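Local coordinates for protein OBCA, Oxalate Biosynthetic Component A (Burkholderia glumae, PDB 4NNB) that belongs to the TIM-barrel clan and binds a magnesium ion together with an oxaloacetate ion in its barrel domain, at residues I8-I13 and A221-H226; F375-G380 and S444-L449; G477-D482 and V489-G494; L291-L296 and D332-H337; T227-D232 and S248-I253. All coordinates share one frame; numbering follows the deposited sequence.

Contact 1: I8-I13 and A221-H226. With MG (magnesium ion), chain B; OAA (oxaloacetate ion), chain C.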
# COMPACT_ATOMS: atom_id res chain seq x y z
N ILE A 8 9.79 -13.70 -1.70
CA ILE A 8 8.81 -12.64 -1.86
C ILE A 8 8.39 -12.19 -0.48
O ILE A 8 8.05 -13.01 0.37
CB ILE A 8 7.57 -13.11 -2.66
CG1 ILE A 8 7.98 -13.49 -4.09
CG2 ILE A 8 6.48 -12.01 -2.68
CD1 ILE A 8 6.90 -14.23 -4.89
N THR A 9 8.46 -10.88 -0.25
CA THR A 9 7.84 -10.29 0.93
C THR A 9 6.45 -9.75 0.60
O THR A 9 6.29 -8.97 -0.34
CB THR A 9 8.72 -9.16 1.53
OG1 THR A 9 9.93 -9.72 2.05
CG2 THR A 9 7.97 -8.45 2.68
N ALA A 10 5.44 -10.17 1.35
CA ALA A 10 4.11 -9.57 1.23
C ALA A 10 3.97 -8.42 2.23
O ALA A 10 4.34 -8.56 3.39
CB ALA A 10 3.05 -10.61 1.51
N ALA A 11 3.44 -7.29 1.80
CA ALA A 11 3.23 -6.16 2.72
C ALA A 11 1.77 -5.71 2.67
O ALA A 11 1.42 -4.84 1.89
CB ALA A 11 4.17 -5.00 2.39
N PRO A 12 0.91 -6.33 3.50
CA PRO A 12 -0.55 -6.22 3.28
C PRO A 12 -1.24 -4.97 3.81
O PRO A 12 -2.39 -4.76 3.43
CB PRO A 12 -1.11 -7.44 4.02
CG PRO A 12 0.07 -8.37 4.22
CD PRO A 12 1.25 -7.45 4.39
N ILE A 13 -0.59 -4.17 4.65
CA ILE A 13 -1.32 -3.10 5.34
C ILE A 13 -0.71 -1.73 5.15
O ILE A 13 -1.38 -0.81 4.67
CB ILE A 13 -1.45 -3.36 6.85
CG1 ILE A 13 -2.04 -4.74 7.11
CG2 ILE A 13 -2.32 -2.26 7.50
CD1 ILE A 13 -1.01 -5.80 7.49
N ALA A 221 7.26 -15.64 1.36
CA ALA A 221 8.03 -16.24 2.45
C ALA A 221 8.02 -15.38 3.72
O ALA A 221 8.14 -15.89 4.84
CB ALA A 221 9.46 -16.50 2.00
N VAL A 222 7.89 -14.07 3.54
CA VAL A 222 7.95 -13.12 4.65
C VAL A 222 6.77 -12.16 4.56
O VAL A 222 6.40 -11.72 3.47
CB VAL A 222 9.28 -12.31 4.62
CG1 VAL A 222 9.29 -11.21 5.70
CG2 VAL A 222 10.50 -13.24 4.78
N VAL A 223 6.17 -11.83 5.70
CA VAL A 223 5.06 -10.88 5.70
C VAL A 223 5.38 -9.68 6.59
O VAL A 223 5.57 -9.83 7.80
CB VAL A 223 3.75 -11.53 6.16
CG1 VAL A 223 2.58 -10.54 6.00
CG2 VAL A 223 3.48 -12.82 5.35
N HIS A 224 5.43 -8.50 5.98
CA HIS A 224 5.71 -7.24 6.70
C HIS A 224 4.37 -6.64 7.15
O HIS A 224 3.50 -6.36 6.34
CB HIS A 224 6.48 -6.29 5.77
CG HIS A 224 6.64 -4.89 6.28
ND1 HIS A 224 7.49 -4.56 7.32
CD2 HIS A 224 6.10 -3.72 5.86
CE1 HIS A 224 7.44 -3.26 7.53
NE2 HIS A 224 6.60 -2.72 6.66
N LEU A 225 4.23 -6.44 8.46
CA LEU A 225 2.96 -6.04 9.06
C LEU A 225 2.97 -4.63 9.63
O LEU A 225 3.96 -4.19 10.22
CB LEU A 225 2.61 -7.01 10.20
CG LEU A 225 2.30 -8.45 9.77
CD1 LEU A 225 2.00 -9.34 10.98
CD2 LEU A 225 1.12 -8.45 8.80
N HIS A 226 1.84 -3.93 9.45
CA HIS A 226 1.50 -2.75 10.25
C HIS A 226 0.17 -3.02 10.94
O HIS A 226 -0.62 -3.87 10.50
CB HIS A 226 1.27 -1.51 9.38
CG HIS A 226 2.51 -0.93 8.76
ND1 HIS A 226 2.89 0.37 8.98
CD2 HIS A 226 3.40 -1.45 7.88
CE1 HIS A 226 3.98 0.63 8.28
NE2 HIS A 226 4.31 -0.46 7.60
MG MG B . 6.06 -0.63 6.47
O1 OAA C . 9.51 0.48 8.93
O2 OAA C . 7.58 -0.33 8.04
O4 OAA C . 6.11 3.91 5.33
O5 OAA C . 7.18 4.50 7.28
O3 OAA C . 6.11 1.28 6.43
C1 OAA C . 8.48 0.62 8.13
C2 OAA C . 8.36 1.89 7.32
C3 OAA C . 7.00 2.18 6.73
C4 OAA C . 6.74 3.60 6.44
O HOH W 1 2.14 -4.14 5.69
O HOH W 2 7.72 -0.39 4.94
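In the barrel wall leading to the magnesium site, strand 5-10 lies parallel to strand 222-229, T9 pairing with V222 and A10 with V223. A10 grips the partner strand on both of its polar atoms: its N donates to V222 O at 2.8 Å, and H224 N donates to A10 O at 2.8 Å. Further back, I8 O takes the N-H of A221 at 2.9 Å and, more weakly, that of V222. T9 OG1, turned beside its own backbone N, rests 3.7 Å from V222 CB. After the pairing stops, the strands part at P12, whose CD and CG lie across V223 CG1. Water 1 bridges the widening gap, accepting from I13 N and donating to H224 O. Beyond it, I13 CD1 reaches L225 CD2 at 3.6 Å. With CG anti to the backbone N (chi1 170°), the H224 ring swings to the metal, its NE2 2.2 Å from the magnesium ion; H226 NE2 binds the same ion at 2.1 Å. Oxaloacetate O2 and O3, water 2 and E475 complete the coordination, while H226 ND1 is hydrogen-bonded to N251. Metal ligands at the C-terminal mouth of parallel strands are characteristic of a TIM-barrel active site.

Contact 2: F375-G380 and S444-L449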
# COMPACT_ATOMS: atom_id res chain seq x y z
N PHE A 375 18.24 -6.12 4.06
CA PHE A 375 17.96 -4.77 3.58
C PHE A 375 16.73 -4.77 2.67
O PHE A 375 16.50 -5.72 1.92
CB PHE A 375 19.16 -4.20 2.80
CG PHE A 375 20.42 -4.09 3.62
CD1 PHE A 375 20.73 -2.91 4.29
CD2 PHE A 375 21.28 -5.17 3.75
CE1 PHE A 375 21.89 -2.80 5.06
CE2 PHE A 375 22.45 -5.07 4.51
CZ PHE A 375 22.75 -3.89 5.17
N MET A 376 15.94 -3.70 2.75
CA MET A 376 14.83 -3.49 1.82
C MET A 376 15.03 -2.14 1.15
O MET A 376 15.08 -1.11 1.83
CB MET A 376 13.47 -3.54 2.55
CG MET A 376 12.25 -3.21 1.67
SD MET A 376 12.01 -4.47 0.39
CE MET A 376 11.62 -5.88 1.42
N LEU A 377 15.20 -2.14 -0.18
CA LEU A 377 15.37 -0.89 -0.92
C LEU A 377 13.99 -0.25 -1.15
O LEU A 377 13.16 -0.81 -1.88
CB LEU A 377 16.09 -1.13 -2.26
CG LEU A 377 17.47 -1.80 -2.18
CD1 LEU A 377 18.04 -1.97 -3.60
CD2 LEU A 377 18.43 -1.01 -1.27
N VAL A 378 13.75 0.90 -0.52
CA VAL A 378 12.49 1.62 -0.73
C VAL A 378 12.66 2.50 -1.96
O VAL A 378 12.77 3.72 -1.88
CB VAL A 378 12.09 2.44 0.52
CG1 VAL A 378 10.64 2.96 0.37
CG2 VAL A 378 12.22 1.59 1.78
N ALA A 379 12.70 1.85 -3.12
CA ALA A 379 13.03 2.56 -4.35
C ALA A 379 11.82 3.30 -4.93
O ALA A 379 10.68 2.84 -4.81
CB ALA A 379 13.61 1.60 -5.39
N GLY A 380 12.09 4.45 -5.54
CA GLY A 380 11.07 5.18 -6.28
C GLY A 380 10.22 6.10 -5.44
O GLY A 380 9.29 6.74 -5.95
N SER A 444 24.71 -10.88 3.16
CA SER A 444 23.55 -10.00 3.21
C SER A 444 22.49 -10.44 2.23
O SER A 444 22.77 -11.19 1.29
CB SER A 444 23.96 -8.58 2.86
OG SER A 444 24.43 -8.50 1.52
N LYS A 445 21.26 -9.96 2.44
CA LYS A 445 20.15 -10.22 1.53
C LYS A 445 19.43 -8.91 1.28
O LYS A 445 19.00 -8.24 2.22
CB LYS A 445 19.18 -11.25 2.14
CG LYS A 445 19.81 -12.63 2.39
CD LYS A 445 20.26 -13.27 1.09
CE LYS A 445 20.96 -14.61 1.34
NZ LYS A 445 21.58 -15.14 0.08
N ILE A 446 19.33 -8.53 0.01
CA ILE A 446 18.76 -7.25 -0.35
C ILE A 446 17.51 -7.46 -1.20
O ILE A 446 17.56 -8.13 -2.25
CB ILE A 446 19.79 -6.39 -1.10
CG1 ILE A 446 21.08 -6.25 -0.26
CG2 ILE A 446 19.22 -5.02 -1.47
CD1 ILE A 446 22.19 -5.48 -0.97
N SER A 447 16.40 -6.89 -0.75
CA SER A 447 15.16 -6.92 -1.51
C SER A 447 14.83 -5.53 -2.04
O SER A 447 15.46 -4.54 -1.63
CB SER A 447 14.01 -7.44 -0.65
OG SER A 447 14.24 -8.78 -0.24
N ILE A 448 13.86 -5.47 -2.95
CA ILE A 448 13.39 -4.19 -3.47
C ILE A 448 11.86 -4.08 -3.43
O ILE A 448 11.15 -5.08 -3.60
CB ILE A 448 13.90 -3.95 -4.90
CG1 ILE A 448 13.55 -2.54 -5.38
CG2 ILE A 448 13.37 -5.03 -5.87
CD1 ILE A 448 14.33 -2.09 -6.65
N LEU A 449 11.36 -2.87 -3.18
CA LEU A 449 9.96 -2.56 -3.39
C LEU A 449 9.90 -1.40 -4.33
O LEU A 449 10.88 -0.65 -4.48
CB LEU A 449 9.25 -2.21 -2.07
CG LEU A 449 9.60 -0.89 -1.37
CD1 LEU A 449 8.78 0.29 -1.89
CD2 LEU A 449 9.41 -1.03 0.14
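M376 folds back over S447: its CG is anti to the backbone N (chi1 175°), and bends at chi2 and chi3 bring CE to within 3.5 Å of S447 CB, with SD lying alongside. Higher up the same chain, M376 CG meets L449 CD2 at 3.9 Å, the two side chains crossing at about a right angle. L449 CG stands between its backbone N and carbonyl carbon (chi1 70°), which tips the isobutyl group across the strand gap; there CD1 lies beside V378 CG1, both side chains pointing the same way. On the reverse face the side chains meet mainly through carbon. L377 CG packs on I446 CG2 at 3.7 Å, F375 CD2 approaches I446 CG1 obliquely, and the edge of the F375 ring comes up to S444 CB. Between the two layers runs a parallel ladder: F375 N to K445 O, S447 N to F375 O, L377 N to S447 O at 2.8 Å, and L449 N to L377 O at 3.0 Å. It frays at A379, whose N makes only a weak bond to L449 O, just where V378 centres an inverse gamma turn. M376 and S447 face the barrel interior, where S447 OG hydrogen-bonds weakly with Y7 OH; F375, L377, I446 and I448 face outward against helix 416-440, with helix 458-465 also covering I448, while strand 344-349 pairs with the far edge of 375-378.

Contact 3: G477-D482 and V489-G494; sequences GLTVND and VRKARG
R490 leaves its strand on the same face as V480 and reaches across to D482. From CB, the first torsion sets CG between the backbone N and the carbonyl carbon (chi1 59°), where it packs 3.8 Å from V480 CG2. The chain then runs extended through CD, which passes D482 OD2, to NE. R490 NE donates to D482 OD2 at 2.7 Å in a straight salt bridge (179°): the oxygen lies in the guanidinium plane and uses its anti lone pair, the flat groups 78° apart. D482 OD2 is shared with R484 NH2. V480 CG2 sits over one face of the guanidinium, 3.3 Å from R490 NH1. NH1 bends back to K491 O at 3.2 Å, and NH2 forms a salt bridge with E497. All three nitrogens of the group are engaged, which should hold its rotation. Underneath, V480 and R490 form an antiparallel hydrogen-bonded pair and A492 N reaches L478 O at 2.8 Å; water 3 bridges L478 O and A492 O. V480 CG1 closes on A492 CB at 3.6 Å. The beta hairpin packs on two helices: 495-507 meets V480 and A492, and 125-137 meets T479, V489 and R490; strand 141-142 touches D482 and R490.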
# COMPACT_ATOMS: atom_id res chain seq x y z
N GLY A 477 1.32 -0.61 -3.32
CA GLY A 477 0.46 -0.27 -4.45
C GLY A 477 -0.84 -1.04 -4.37
O GLY A 477 -0.86 -2.17 -3.88
N LEU A 478 -1.93 -0.45 -4.86
CA LEU A 478 -3.26 -1.05 -4.71
C LEU A 478 -3.74 -1.80 -5.95
O LEU A 478 -4.82 -2.39 -5.95
CB LEU A 478 -4.28 0.04 -4.35
CG LEU A 478 -4.00 0.77 -3.03
CD1 LEU A 478 -5.06 1.85 -2.74
CD2 LEU A 478 -3.91 -0.25 -1.89
N THR A 479 -2.93 -1.78 -7.01
CA THR A 479 -3.35 -2.29 -8.31
C THR A 479 -2.64 -3.56 -8.80
O THR A 479 -1.58 -3.95 -8.29
CB THR A 479 -3.21 -1.20 -9.40
OG1 THR A 479 -1.84 -0.78 -9.48
CG2 THR A 479 -4.08 0.01 -9.07
N VAL A 480 -3.25 -4.21 -9.79
CA VAL A 480 -2.59 -5.25 -10.56
C VAL A 480 -2.82 -4.96 -12.04
O VAL A 480 -3.77 -4.25 -12.41
CB VAL A 480 -3.12 -6.67 -10.25
CG1 VAL A 480 -2.74 -7.12 -8.85
CG2 VAL A 480 -4.64 -6.74 -10.47
N ASN A 481 -1.95 -5.49 -12.89
CA ASN A 481 -2.24 -5.54 -14.31
C ASN A 481 -3.28 -6.63 -14.59
O ASN A 481 -3.32 -7.64 -13.88
CB ASN A 481 -0.97 -5.80 -15.12
CG ASN A 481 -0.02 -4.63 -15.11
OD1 ASN A 481 -0.45 -3.48 -15.14
ND2 ASN A 481 1.27 -4.90 -15.04
N ASP A 482 -4.11 -6.42 -15.61
CA ASP A 482 -5.10 -7.41 -16.00
C ASP A 482 -5.41 -7.18 -17.48
O ASP A 482 -6.18 -6.29 -17.81
CB ASP A 482 -6.38 -7.26 -15.17
CG ASP A 482 -7.38 -8.40 -15.40
OD1 ASP A 482 -7.29 -9.09 -16.44
OD2 ASP A 482 -8.27 -8.60 -14.55
N VAL A 489 -5.52 -2.17 -16.27
CA VAL A 489 -5.20 -2.03 -14.85
C VAL A 489 -6.47 -2.01 -13.99
O VAL A 489 -7.51 -1.50 -14.42
CB VAL A 489 -4.39 -0.73 -14.57
CG1 VAL A 489 -4.07 -0.57 -13.06
CG2 VAL A 489 -3.11 -0.72 -15.39
N ARG A 490 -6.40 -2.59 -12.79
CA ARG A 490 -7.52 -2.58 -11.85
C ARG A 490 -7.01 -2.69 -10.41
O ARG A 490 -5.82 -2.96 -10.20
CB ARG A 490 -8.46 -3.75 -12.12
CG ARG A 490 -7.77 -5.12 -12.01
CD ARG A 490 -8.80 -6.24 -11.87
NE ARG A 490 -8.24 -7.58 -12.06
CZ ARG A 490 -7.73 -8.32 -11.08
NH1 ARG A 490 -7.70 -7.85 -9.84
NH2 ARG A 490 -7.24 -9.53 -11.34
N LYS A 491 -7.90 -2.49 -9.45
CA LYS A 491 -7.57 -2.70 -8.04
C LYS A 491 -7.31 -4.18 -7.80
O LYS A 491 -8.04 -5.05 -8.30
CB LYS A 491 -8.70 -2.18 -7.14
CG LYS A 491 -8.75 -0.65 -7.03
CD LYS A 491 -7.52 -0.11 -6.26
CE LYS A 491 -7.30 1.38 -6.42
NZ LYS A 491 -8.12 2.22 -5.50
N ALA A 492 -6.24 -4.47 -7.07
CA ALA A 492 -5.93 -5.85 -6.70
C ALA A 492 -7.04 -6.42 -5.81
O ALA A 492 -7.65 -5.67 -5.04
CB ALA A 492 -4.58 -5.92 -5.98
N ARG A 493 -7.27 -7.73 -5.88
CA ARG A 493 -8.23 -8.36 -4.98
C ARG A 493 -7.64 -8.56 -3.59
O ARG A 493 -8.34 -8.90 -2.63
CB ARG A 493 -8.68 -9.70 -5.55
CG ARG A 493 -9.43 -9.60 -6.87
CD ARG A 493 -10.72 -10.38 -6.79
NE ARG A 493 -11.70 -9.67 -5.97
CZ ARG A 493 -12.63 -10.27 -5.24
NH1 ARG A 493 -12.69 -11.60 -5.22
NH2 ARG A 493 -13.49 -9.56 -4.53
N GLY A 494 -6.33 -8.36 -3.47
CA GLY A 494 -5.64 -8.55 -2.22
C GLY A 494 -4.14 -8.58 -2.44
O GLY A 494 -3.68 -8.66 -3.59
O HOH W 3 -6.92 -3.18 -3.99

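Contact 4: L291-L296 and D332-H337; sequences LRRAHL and DAQFDH
R293, Q334 and H337 carry most of this contact, and three hydrogen bonds come first. R293 NH1 donates to Q334 OE1 at 2.9 Å, the oxygen lying in the guanidinium plane although the amide itself is turned 57° from it. The other end of that amide, Q334 NE2, gives a longer bond of 3.3 Å to R292 O, arriving well above the carbonyl plane. Bent at chi2, the glutamine therefore binds two consecutive residues, one by each amide atom. H337 NE2 donates to L296 O at 2.8 Å, again from above the carbonyl plane. Packing is built around R293, whose CG stands between the backbone N and carbonyl carbon (chi1 53°) before the chain runs out straight. Its CB makes a CH-pi contact over the H337 ring face, 4.2 Å from the centroid, and R293 CD lies 3.7 Å from H337 CB. At the tip, A333 CB covers one face of the guanidinium, 3.7 Å from NH1. As for charge, R293 NE lies 4.7 Å from H337 ND1, a proximity that would probably disfavour a protonated imidazole. The weakly bonded turn 291-294 and the loop after it are thus fastened to helix 328-341, where F330 touches R292 and R293 and F338 touches L296; strand 308-311 lies beneath, with A309 against L296 and L311 against F335, and helix 255-268 packs on L291, A294 and H295.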
# COMPACT_ATOMS: atom_id res chain seq x y z
N LEU A 291 7.44 2.29 22.80
CA LEU A 291 6.36 1.66 22.03
C LEU A 291 6.90 1.07 20.72
O LEU A 291 6.42 0.04 20.25
CB LEU A 291 5.22 2.66 21.77
CG LEU A 291 4.00 2.14 21.01
CD1 LEU A 291 3.34 0.97 21.75
CD2 LEU A 291 2.99 3.24 20.73
N ARG A 292 7.95 1.69 20.17
CA ARG A 292 8.53 1.26 18.90
C ARG A 292 9.27 -0.07 18.97
O ARG A 292 9.70 -0.59 17.95
CB ARG A 292 9.43 2.35 18.31
CG ARG A 292 8.67 3.65 18.01
CD ARG A 292 9.57 4.67 17.32
NE ARG A 292 9.88 4.27 15.95
CZ ARG A 292 10.64 4.97 15.11
NH1 ARG A 292 11.19 6.11 15.51
NH2 ARG A 292 10.83 4.52 13.88
N ARG A 293 9.42 -0.62 20.18
CA ARG A 293 9.91 -2.00 20.34
C ARG A 293 9.03 -2.83 21.28
O ARG A 293 9.31 -4.01 21.49
CB ARG A 293 11.37 -2.01 20.84
CG ARG A 293 11.60 -1.17 22.10
CD ARG A 293 13.09 -1.10 22.49
NE ARG A 293 13.29 -0.13 23.56
CZ ARG A 293 13.46 1.18 23.38
NH1 ARG A 293 13.48 1.70 22.16
NH2 ARG A 293 13.62 1.97 24.43
N ALA A 294 7.97 -2.25 21.84
CA ALA A 294 7.13 -2.97 22.80
C ALA A 294 6.44 -4.21 22.19
O ALA A 294 6.14 -5.17 22.90
CB ALA A 294 6.10 -2.04 23.42
N HIS A 295 6.21 -4.18 20.88
CA HIS A 295 5.67 -5.35 20.18
C HIS A 295 6.74 -6.35 19.78
O HIS A 295 6.43 -7.39 19.18
CB HIS A 295 4.85 -4.93 18.94
CG HIS A 295 5.61 -4.08 17.96
ND1 HIS A 295 6.64 -3.25 18.32
CD2 HIS A 295 5.44 -3.92 16.62
CE1 HIS A 295 7.10 -2.61 17.25
NE2 HIS A 295 6.39 -3.01 16.21
N LEU A 296 8.00 -6.07 20.12
CA LEU A 296 9.08 -6.97 19.75
C LEU A 296 9.50 -7.80 20.96
O LEU A 296 10.68 -7.95 21.24
CB LEU A 296 10.27 -6.20 19.19
CG LEU A 296 9.93 -5.28 18.01
CD1 LEU A 296 11.21 -4.65 17.50
CD2 LEU A 296 9.16 -6.01 16.87
N ASP A 332 20.30 3.18 19.44
CA ASP A 332 21.10 2.40 20.38
C ASP A 332 20.21 1.45 21.18
O ASP A 332 20.55 0.27 21.37
CB ASP A 332 21.90 3.32 21.32
CG ASP A 332 22.75 2.55 22.32
OD1 ASP A 332 23.67 1.82 21.88
OD2 ASP A 332 22.51 2.66 23.54
N ALA A 333 19.08 1.98 21.64
CA ALA A 333 18.10 1.20 22.39
C ALA A 333 17.45 0.10 21.53
O ALA A 333 17.29 -1.04 21.99
CB ALA A 333 17.04 2.13 22.99
N GLN A 334 17.04 0.45 20.31
CA GLN A 334 16.51 -0.56 19.37
C GLN A 334 17.46 -1.72 19.18
O GLN A 334 17.09 -2.88 19.40
CB GLN A 334 16.18 0.06 18.00
CG GLN A 334 15.01 1.03 18.00
CD GLN A 334 13.68 0.40 18.43
OE1 GLN A 334 13.37 0.32 19.62
NE2 GLN A 334 12.87 -0.02 17.44
N PHE A 335 18.69 -1.42 18.75
CA PHE A 335 19.66 -2.47 18.47
C PHE A 335 19.88 -3.35 19.70
O PHE A 335 19.92 -4.58 19.58
CB PHE A 335 20.99 -1.91 17.97
CG PHE A 335 21.03 -1.64 16.48
CD1 PHE A 335 21.16 -2.69 15.59
CD2 PHE A 335 21.00 -0.34 15.99
CE1 PHE A 335 21.21 -2.46 14.21
CE2 PHE A 335 21.06 -0.10 14.62
CZ PHE A 335 21.16 -1.16 13.73
N ASP A 336 20.04 -2.73 20.87
CA ASP A 336 20.20 -3.47 22.13
C ASP A 336 19.04 -4.45 22.30
O ASP A 336 19.22 -5.60 22.68
CB ASP A 336 20.19 -2.52 23.33
CG ASP A 336 21.57 -2.04 23.72
OD1 ASP A 336 22.54 -2.41 23.02
OD2 ASP A 336 21.69 -1.27 24.71
N HIS A 337 17.84 -3.97 22.01
CA HIS A 337 16.66 -4.80 22.19
C HIS A 337 16.55 -5.94 21.17
O HIS A 337 16.30 -7.09 21.54
CB HIS A 337 15.41 -3.94 22.16
CG HIS A 337 14.16 -4.72 22.36
ND1 HIS A 337 13.56 -4.85 23.60
CD2 HIS A 337 13.39 -5.42 21.49
CE1 HIS A 337 12.47 -5.59 23.48
NE2 HIS A 337 12.35 -5.95 22.21

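Contact 5: T227-D232 and S248-I253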
# COMPACT_ATOMS: atom_id res chain seq x y z
N THR A 227 -0.10 -2.26 11.99
CA THR A 227 -1.43 -2.18 12.58
C THR A 227 -1.95 -0.75 12.44
O THR A 227 -1.19 0.17 12.13
CB THR A 227 -1.43 -2.60 14.06
OG1 THR A 227 -0.36 -1.93 14.74
CG2 THR A 227 -1.25 -4.11 14.18
N ARG A 228 -3.26 -0.58 12.64
CA ARG A 228 -3.91 0.72 12.52
C ARG A 228 -4.79 0.97 13.74
O ARG A 228 -5.39 0.05 14.28
CB ARG A 228 -4.81 0.77 11.28
CG ARG A 228 -4.12 0.49 9.94
CD ARG A 228 -3.07 1.53 9.59
NE ARG A 228 -2.60 1.31 8.22
CZ ARG A 228 -3.21 1.80 7.14
NH1 ARG A 228 -4.29 2.56 7.27
NH2 ARG A 228 -2.72 1.54 5.94
N ASP A 229 -4.89 2.23 14.14
CA ASP A 229 -5.73 2.62 15.27
C ASP A 229 -7.17 2.87 14.79
O ASP A 229 -7.41 3.76 13.98
CB ASP A 229 -5.11 3.88 15.92
CG ASP A 229 -6.02 4.57 16.91
OD1 ASP A 229 -6.92 3.92 17.49
OD2 ASP A 229 -5.82 5.78 17.14
N LEU A 230 -8.11 2.05 15.26
CA LEU A 230 -9.51 2.17 14.83
C LEU A 230 -10.43 2.67 15.95
O LEU A 230 -11.65 2.55 15.85
CB LEU A 230 -10.05 0.82 14.32
CG LEU A 230 -9.28 0.06 13.24
CD1 LEU A 230 -10.10 -1.10 12.69
CD2 LEU A 230 -8.87 1.00 12.12
N SER A 231 -9.84 3.24 17.00
CA SER A 231 -10.62 3.65 18.18
C SER A 231 -11.51 4.86 17.89
O SER A 231 -12.45 5.14 18.64
CB SER A 231 -9.68 3.96 19.34
OG SER A 231 -8.80 5.02 18.99
N ASP A 232 -11.22 5.58 16.81
CA ASP A 232 -11.98 6.78 16.45
C ASP A 232 -13.15 6.51 15.48
O ASP A 232 -13.70 7.44 14.88
CB ASP A 232 -11.02 7.83 15.87
CG ASP A 232 -10.54 7.48 14.47
OD1 ASP A 232 -10.68 6.31 14.07
OD2 ASP A 232 -10.00 8.36 13.76
N SER A 248 -9.95 7.64 11.06
CA SER A 248 -8.63 7.96 10.50
C SER A 248 -7.89 6.74 9.95
O SER A 248 -7.10 6.86 9.02
CB SER A 248 -7.76 8.62 11.57
OG SER A 248 -7.38 7.68 12.57
N GLN A 249 -8.15 5.57 10.53
CA GLN A 249 -7.36 4.35 10.24
C GLN A 249 -5.87 4.64 10.35
O GLN A 249 -5.06 4.08 9.59
CB GLN A 249 -7.71 3.79 8.86
CG GLN A 249 -9.21 3.64 8.61
CD GLN A 249 -9.50 2.92 7.32
OE1 GLN A 249 -8.66 2.17 6.82
NE2 GLN A 249 -10.69 3.15 6.76
N ARG A 250 -5.51 5.50 11.30
CA ARG A 250 -4.17 6.04 11.41
C ARG A 250 -3.14 4.94 11.69
O ARG A 250 -3.39 4.03 12.49
CB ARG A 250 -4.13 7.11 12.51
CG ARG A 250 -2.80 7.82 12.65
CD ARG A 250 -2.82 8.86 13.78
NE ARG A 250 -3.38 8.30 15.00
CZ ARG A 250 -2.67 7.64 15.92
NH1 ARG A 250 -1.36 7.47 15.78
NH2 ARG A 250 -3.28 7.14 16.99
N ASN A 251 -2.00 5.03 11.03
CA ASN A 251 -0.92 4.09 11.26
C ASN A 251 -0.48 4.18 12.70
O ASN A 251 -0.24 5.27 13.20
CB ASN A 251 0.27 4.41 10.37
CG ASN A 251 1.38 3.39 10.53
OD1 ASN A 251 1.19 2.20 10.23
ND2 ASN A 251 2.54 3.85 10.97
N GLN A 252 -0.39 3.03 13.36
CA GLN A 252 -0.09 2.97 14.79
C GLN A 252 0.24 1.55 15.22
O GLN A 252 -0.48 0.59 14.91
CB GLN A 252 -1.30 3.49 15.59
CG GLN A 252 -1.08 3.47 17.08
CD GLN A 252 0.06 4.40 17.49
OE1 GLN A 252 0.07 5.58 17.15
NE2 GLN A 252 1.05 3.85 18.19
N ILE A 253 1.35 1.41 15.94
CA ILE A 253 1.67 0.15 16.60
C ILE A 253 0.63 -0.09 17.69
O ILE A 253 0.55 0.66 18.67
CB ILE A 253 3.09 0.18 17.21
CG1 ILE A 253 4.15 0.27 16.10
CG2 ILE A 253 3.32 -1.06 18.08
CD1 ILE A 253 5.50 0.90 16.55
O HOH W 4 1.84 -0.01 12.59
O HOH W 5 -10.09 4.49 12.40
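T227 OG1 donates to Q252 O across a short 2.5 Å, in the carbonyl plane and on a lone pair, while Q252 N returns a bond to T227 O. Next along, D229 N reaches R250 O at 2.9 Å. R228 bends at chi2 to bring NH1 to Q249 O, also 2.9 Å, in the carbonyl plane. At the far end D232 OD2 receives two donors from S248: the backbone N at 2.8 Å, on the syn side, and OG at 3.0 Å, from above the carboxylate plane. Between these ends, R250 NH2 makes a salt bridge to D229 OD2 at 2.9 Å; the bond is bent and weak, with carboxylate and guanidinium planes 75° apart. A second shell sets these groups in place. D229 OD1 accepts from both S231 N and S231 OG in an Asx turn, S248 OG accepts from R250 N in an ST turn, and R250 NH1 is held by Q252 OE1 at 2.7 Å. Water 5 ties D229 O, D232 OD1 and Q249 N together. R228 is further fixed by G14, P17 and I13, and Q249 by F19. N251, the partner of the metal ligand H226, also binds R281 O and so belongs to the second shell of the magnesium site. With several donors on each, the carboxylates of D229 and D232 are probably kept ionised, and polar bonds rather than apolar packing hold the two segments together.

How the contacts relate
From the N terminus, contact 1 closes the longest loop, bringing the first barrel strand beside 222-229 across 207 intervening residues. Contact 5 follows directly on that strand and closes an excursion of 15 residues. Contact 4 then ties helix 291-294 to helix 328-341, contact 2 joins two later barrel strands, and contact 3 closes a hairpin. All run in series, none nesting or crossing. Yet contacts 1 and 2 touch through T9 and M376, contacts 1 and 5 join through I13 with R228 and H226 with N251, and L291, R292 and H295 of contact 4 pack on Q252 and I253 of contact 5. Contact 3 touches none of the others, its nearest atoms about 7 Å from contact 1.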